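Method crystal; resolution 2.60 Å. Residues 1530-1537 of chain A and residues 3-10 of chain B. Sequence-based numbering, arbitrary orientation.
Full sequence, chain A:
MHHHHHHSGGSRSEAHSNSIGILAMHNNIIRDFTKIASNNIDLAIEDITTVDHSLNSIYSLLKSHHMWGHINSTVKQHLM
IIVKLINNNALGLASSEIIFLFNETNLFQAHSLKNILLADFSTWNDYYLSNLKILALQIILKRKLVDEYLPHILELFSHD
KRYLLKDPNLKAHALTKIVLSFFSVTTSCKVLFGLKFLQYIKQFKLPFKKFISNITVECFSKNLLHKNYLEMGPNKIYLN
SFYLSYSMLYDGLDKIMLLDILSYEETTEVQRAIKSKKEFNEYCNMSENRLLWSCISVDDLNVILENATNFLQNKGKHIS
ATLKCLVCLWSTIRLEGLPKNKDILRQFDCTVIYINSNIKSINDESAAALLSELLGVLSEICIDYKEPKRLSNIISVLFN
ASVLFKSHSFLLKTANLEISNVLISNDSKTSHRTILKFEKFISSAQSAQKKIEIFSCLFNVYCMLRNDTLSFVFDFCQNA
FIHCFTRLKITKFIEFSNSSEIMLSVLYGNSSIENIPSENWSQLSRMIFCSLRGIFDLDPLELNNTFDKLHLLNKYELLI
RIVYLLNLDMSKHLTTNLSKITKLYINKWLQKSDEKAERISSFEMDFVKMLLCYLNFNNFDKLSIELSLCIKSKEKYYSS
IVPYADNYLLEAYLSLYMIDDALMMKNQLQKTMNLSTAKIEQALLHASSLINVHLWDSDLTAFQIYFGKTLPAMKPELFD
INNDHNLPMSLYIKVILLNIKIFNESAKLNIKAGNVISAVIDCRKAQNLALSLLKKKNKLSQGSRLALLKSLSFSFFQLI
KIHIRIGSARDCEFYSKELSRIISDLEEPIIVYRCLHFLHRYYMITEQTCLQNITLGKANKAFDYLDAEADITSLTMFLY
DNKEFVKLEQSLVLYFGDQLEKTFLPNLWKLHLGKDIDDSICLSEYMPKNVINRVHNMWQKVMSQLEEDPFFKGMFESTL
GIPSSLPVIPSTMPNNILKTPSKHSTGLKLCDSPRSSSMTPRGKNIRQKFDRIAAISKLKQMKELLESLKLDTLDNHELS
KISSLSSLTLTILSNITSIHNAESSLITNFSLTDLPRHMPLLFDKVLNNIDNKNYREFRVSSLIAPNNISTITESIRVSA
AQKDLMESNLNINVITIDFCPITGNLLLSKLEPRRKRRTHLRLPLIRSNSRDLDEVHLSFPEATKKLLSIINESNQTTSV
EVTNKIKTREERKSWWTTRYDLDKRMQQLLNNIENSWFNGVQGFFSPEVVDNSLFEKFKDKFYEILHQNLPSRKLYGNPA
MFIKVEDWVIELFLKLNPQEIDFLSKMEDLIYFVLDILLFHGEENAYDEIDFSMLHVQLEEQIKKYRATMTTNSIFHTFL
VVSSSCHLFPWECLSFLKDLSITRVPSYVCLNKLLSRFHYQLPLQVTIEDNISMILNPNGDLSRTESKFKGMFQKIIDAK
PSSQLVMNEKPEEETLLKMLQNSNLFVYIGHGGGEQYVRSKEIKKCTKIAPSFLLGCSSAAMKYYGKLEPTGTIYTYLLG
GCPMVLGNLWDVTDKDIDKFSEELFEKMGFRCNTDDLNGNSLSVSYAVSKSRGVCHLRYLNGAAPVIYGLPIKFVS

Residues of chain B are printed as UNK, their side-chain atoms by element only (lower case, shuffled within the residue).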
# COMPACT_ATOMS: atom_id res chain seq x y z
N TRP A 1530 26.62 14.04 -34.69
CA TRP A 1530 26.88 15.03 -33.66
C TRP A 1530 26.57 16.43 -34.18
O TRP A 1530 26.03 16.57 -35.27
CB TRP A 1530 28.32 14.94 -33.17
CG TRP A 1530 29.31 14.81 -34.29
CD1 TRP A 1530 29.74 15.79 -35.13
CD2 TRP A 1530 29.99 13.62 -34.69
NE1 TRP A 1530 30.65 15.29 -36.03
CE2 TRP A 1530 30.82 13.95 -35.78
CE3 TRP A 1530 29.99 12.30 -34.23
CZ2 TRP A 1530 31.63 13.02 -36.42
CZ3 TRP A 1530 30.79 11.37 -34.87
CH2 TRP A 1530 31.60 11.74 -35.95
N ASP A 1531 26.92 17.47 -33.42
CA ASP A 1531 26.62 18.83 -33.87
C ASP A 1531 27.58 19.24 -34.97
O ASP A 1531 28.77 18.91 -34.92
CB ASP A 1531 26.67 19.85 -32.73
CG ASP A 1531 25.78 19.49 -31.55
OD1 ASP A 1531 24.81 18.73 -31.72
OD2 ASP A 1531 26.08 19.98 -30.44
N VAL A 1532 27.06 19.96 -35.95
CA VAL A 1532 27.85 20.46 -37.07
C VAL A 1532 27.70 21.97 -37.20
O VAL A 1532 26.71 22.53 -36.76
CB VAL A 1532 27.41 19.78 -38.36
CG1 VAL A 1532 27.79 18.33 -38.32
CG2 VAL A 1532 25.91 19.94 -38.54
N THR A 1533 28.69 22.64 -37.78
CA THR A 1533 28.66 24.10 -37.88
C THR A 1533 28.23 24.54 -39.29
O THR A 1533 28.48 23.84 -40.27
CB THR A 1533 30.03 24.71 -37.52
OG1 THR A 1533 31.03 24.27 -38.46
CG2 THR A 1533 30.43 24.32 -36.11
N ASP A 1534 27.60 25.71 -39.38
CA ASP A 1534 26.68 25.97 -40.50
C ASP A 1534 27.31 26.12 -41.88
O ASP A 1534 26.81 25.53 -42.84
CB ASP A 1534 25.77 27.18 -40.17
CG ASP A 1534 26.40 28.53 -40.49
OD1 ASP A 1534 27.27 29.00 -39.73
OD2 ASP A 1534 25.98 29.17 -41.49
N LYS A 1535 28.40 26.87 -42.02
CA LYS A 1535 29.00 27.05 -43.35
C LYS A 1535 29.42 25.73 -43.99
O LYS A 1535 29.13 25.47 -45.16
CB LYS A 1535 30.20 28.00 -43.32
CG LYS A 1535 29.85 29.43 -42.99
CD LYS A 1535 31.07 30.32 -42.96
CE LYS A 1535 30.64 31.74 -43.25
NZ LYS A 1535 29.99 31.79 -44.59
N ASP A 1536 30.10 24.89 -43.21
CA ASP A 1536 30.63 23.62 -43.71
C ASP A 1536 29.53 22.62 -44.06
O ASP A 1536 29.61 21.93 -45.08
CB ASP A 1536 31.57 23.01 -42.68
CG ASP A 1536 32.99 23.03 -43.12
OD1 ASP A 1536 33.29 23.66 -44.16
OD2 ASP A 1536 33.81 22.39 -42.43
N ILE A 1537 28.52 22.52 -43.20
CA ILE A 1537 27.49 21.52 -43.38
C ILE A 1537 26.62 21.90 -44.57
O ILE A 1537 26.17 21.03 -45.33
CB ILE A 1537 26.62 21.34 -42.10
CG1 ILE A 1537 25.66 20.15 -42.25
CG2 ILE A 1537 25.85 22.62 -41.76
CD1 ILE A 1537 26.35 18.84 -42.49
N UNK B 3 33.79 32.98 -37.78
CA UNK B 3 33.40 31.78 -37.10
C UNK B 3 32.22 31.10 -37.79
O UNK B 3 31.55 31.72 -38.59
c UNK B 3 32.76 31.35 -33.37
c UNK B 3 31.53 32.39 -35.53
c UNK B 3 33.46 31.15 -34.68
c UNK B 3 33.02 32.18 -35.68
N UNK B 4 31.98 29.84 -37.49
CA UNK B 4 30.74 29.20 -37.90
C UNK B 4 29.84 28.90 -36.71
O UNK B 4 30.25 29.04 -35.57
c UNK B 4 31.98 26.73 -40.66
c UNK B 4 31.81 28.04 -39.93
c UNK B 4 31.02 27.90 -38.65
o UNK B 4 33.09 26.45 -41.12
o UNK B 4 31.00 25.99 -40.80
N UNK B 5 28.61 28.51 -36.96
CA UNK B 5 27.54 28.79 -36.03
C UNK B 5 26.55 27.65 -35.96
O UNK B 5 26.46 26.86 -36.87
c UNK B 5 26.71 31.01 -35.21
c UNK B 5 25.49 29.86 -37.06
c UNK B 5 25.41 31.78 -35.17
c UNK B 5 26.84 30.10 -36.42
N UNK B 6 25.80 27.56 -34.88
CA UNK B 6 24.92 26.42 -34.71
C UNK B 6 23.54 26.81 -34.24
O UNK B 6 23.39 27.70 -33.43
c UNK B 6 25.54 25.45 -33.73
N UNK B 7 22.52 26.14 -34.72
CA UNK B 7 21.17 26.47 -34.27
C UNK B 7 21.04 26.33 -32.76
O UNK B 7 21.80 25.59 -32.14
c UNK B 7 21.19 24.34 -35.33
c UNK B 7 22.53 24.96 -35.61
c UNK B 7 20.29 25.45 -35.01
N UNK B 8 20.09 27.05 -32.17
CA UNK B 8 19.87 26.99 -30.74
C UNK B 8 19.36 25.61 -30.35
O UNK B 8 18.48 25.05 -31.00
o UNK B 8 17.66 30.28 -29.14
c UNK B 8 18.88 28.06 -30.29
c UNK B 8 19.25 29.46 -30.73
n UNK B 8 18.34 31.70 -30.75
c UNK B 8 18.35 30.52 -30.14
N UNK B 9 19.92 25.06 -29.29
CA UNK B 9 19.50 23.75 -28.87
C UNK B 9 18.20 23.92 -28.08
O UNK B 9 18.19 24.33 -26.93
n UNK B 9 23.18 23.16 -26.95
n UNK B 9 23.90 21.38 -25.65
c UNK B 9 23.53 22.66 -25.76
c UNK B 9 21.84 22.71 -28.97
c UNK B 9 23.14 22.39 -28.19
n UNK B 9 23.49 23.44 -24.68
c UNK B 9 20.62 23.06 -28.07
N UNK B 10 17.10 23.65 -28.77
CA UNK B 10 15.78 23.78 -28.21
C UNK B 10 15.40 22.61 -27.34
O UNK B 10 16.23 21.80 -27.00
n UNK B 10 14.62 23.11 -32.41
o UNK B 10 13.60 25.09 -32.14
c UNK B 10 15.32 24.53 -30.59
c UNK B 10 14.76 23.91 -29.33
c UNK B 10 14.44 24.27 -31.79

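Position 3 of chain B carries four side-chain carbons, forked at the first, with one arm two carbons long. The CA-to-CB bond points away from chain A, and no side-chain atom comes close to it. A beta-branched aliphatic chain with one longer arm is isoleucine, Ile B3.

At position 4 there are three carbons in a row, the third bearing two oxygens. CA-to-CB points toward chain A, and one terminal oxygen arrives at the start of the helix, near the backbone nitrogens of Lys A1535 and Asp A1536. An unbranched chain of this length ending in a carboxylate is glutamate, Glu B4. Its OE1 accepts hydrogen bonds from OG1 of Thr A1533 at 2.9 Å and from N of Asp A1536 at 2.8 Å, the latter with a good angle of 159°. N of Lys A1535 also lies 3.0 Å from OE1 of Glu B4, but the angle is too poor for a hydrogen bond.

Position 5 again has four carbons forked at the first, one arm having two carbons. The side chain starts sideways and its end leads away, although one carbon packs against the carboxylate of Asp A1534. This too is isoleucine, Ile B5; its CG2 is 3.3 Å from OD1 of Asp A1534.

A single carbon at position 6 identifies alanine, Ala B6, whose CB sits 4.4 Å from O of Val A1532. At position 7, three carbons close a ring onto the backbone nitrogen, which defines proline, Pro B7; its ring stays outside contact range.

Position 8 has three carbons, the last carrying one oxygen and one nitrogen, and lies out of reach of chain A. The terminal amide makes it glutamine, Gln B8. Position 9 shows three carbons, a nitrogen, and a carbon bearing two more nitrogens, a guanidinium group that marks arginine, Arg B9. Its CD approaches OD2 of Asp A1531 at 4.4 Å, without a salt bridge. Position 10 repeats the three-carbon chain with a terminal amide and is Gln B10, also out of reach.

The contact centres on Glu B4, whose carboxylate meets backbone nitrogens at the start of the helix and the hydroxyl of Thr A1533. Nearby, the backbone of Ile B5 engages Asp A1534 twice, both times weakly: N of Asp A1534 donates to O of Ile B5 at 3.0 Å, and N of Ile B5 donates to OD1 of Asp A1534 at 3.1 Å. Beyond position 6 the chain contributes little.

Chain B (3-10) IEIAPQRQ
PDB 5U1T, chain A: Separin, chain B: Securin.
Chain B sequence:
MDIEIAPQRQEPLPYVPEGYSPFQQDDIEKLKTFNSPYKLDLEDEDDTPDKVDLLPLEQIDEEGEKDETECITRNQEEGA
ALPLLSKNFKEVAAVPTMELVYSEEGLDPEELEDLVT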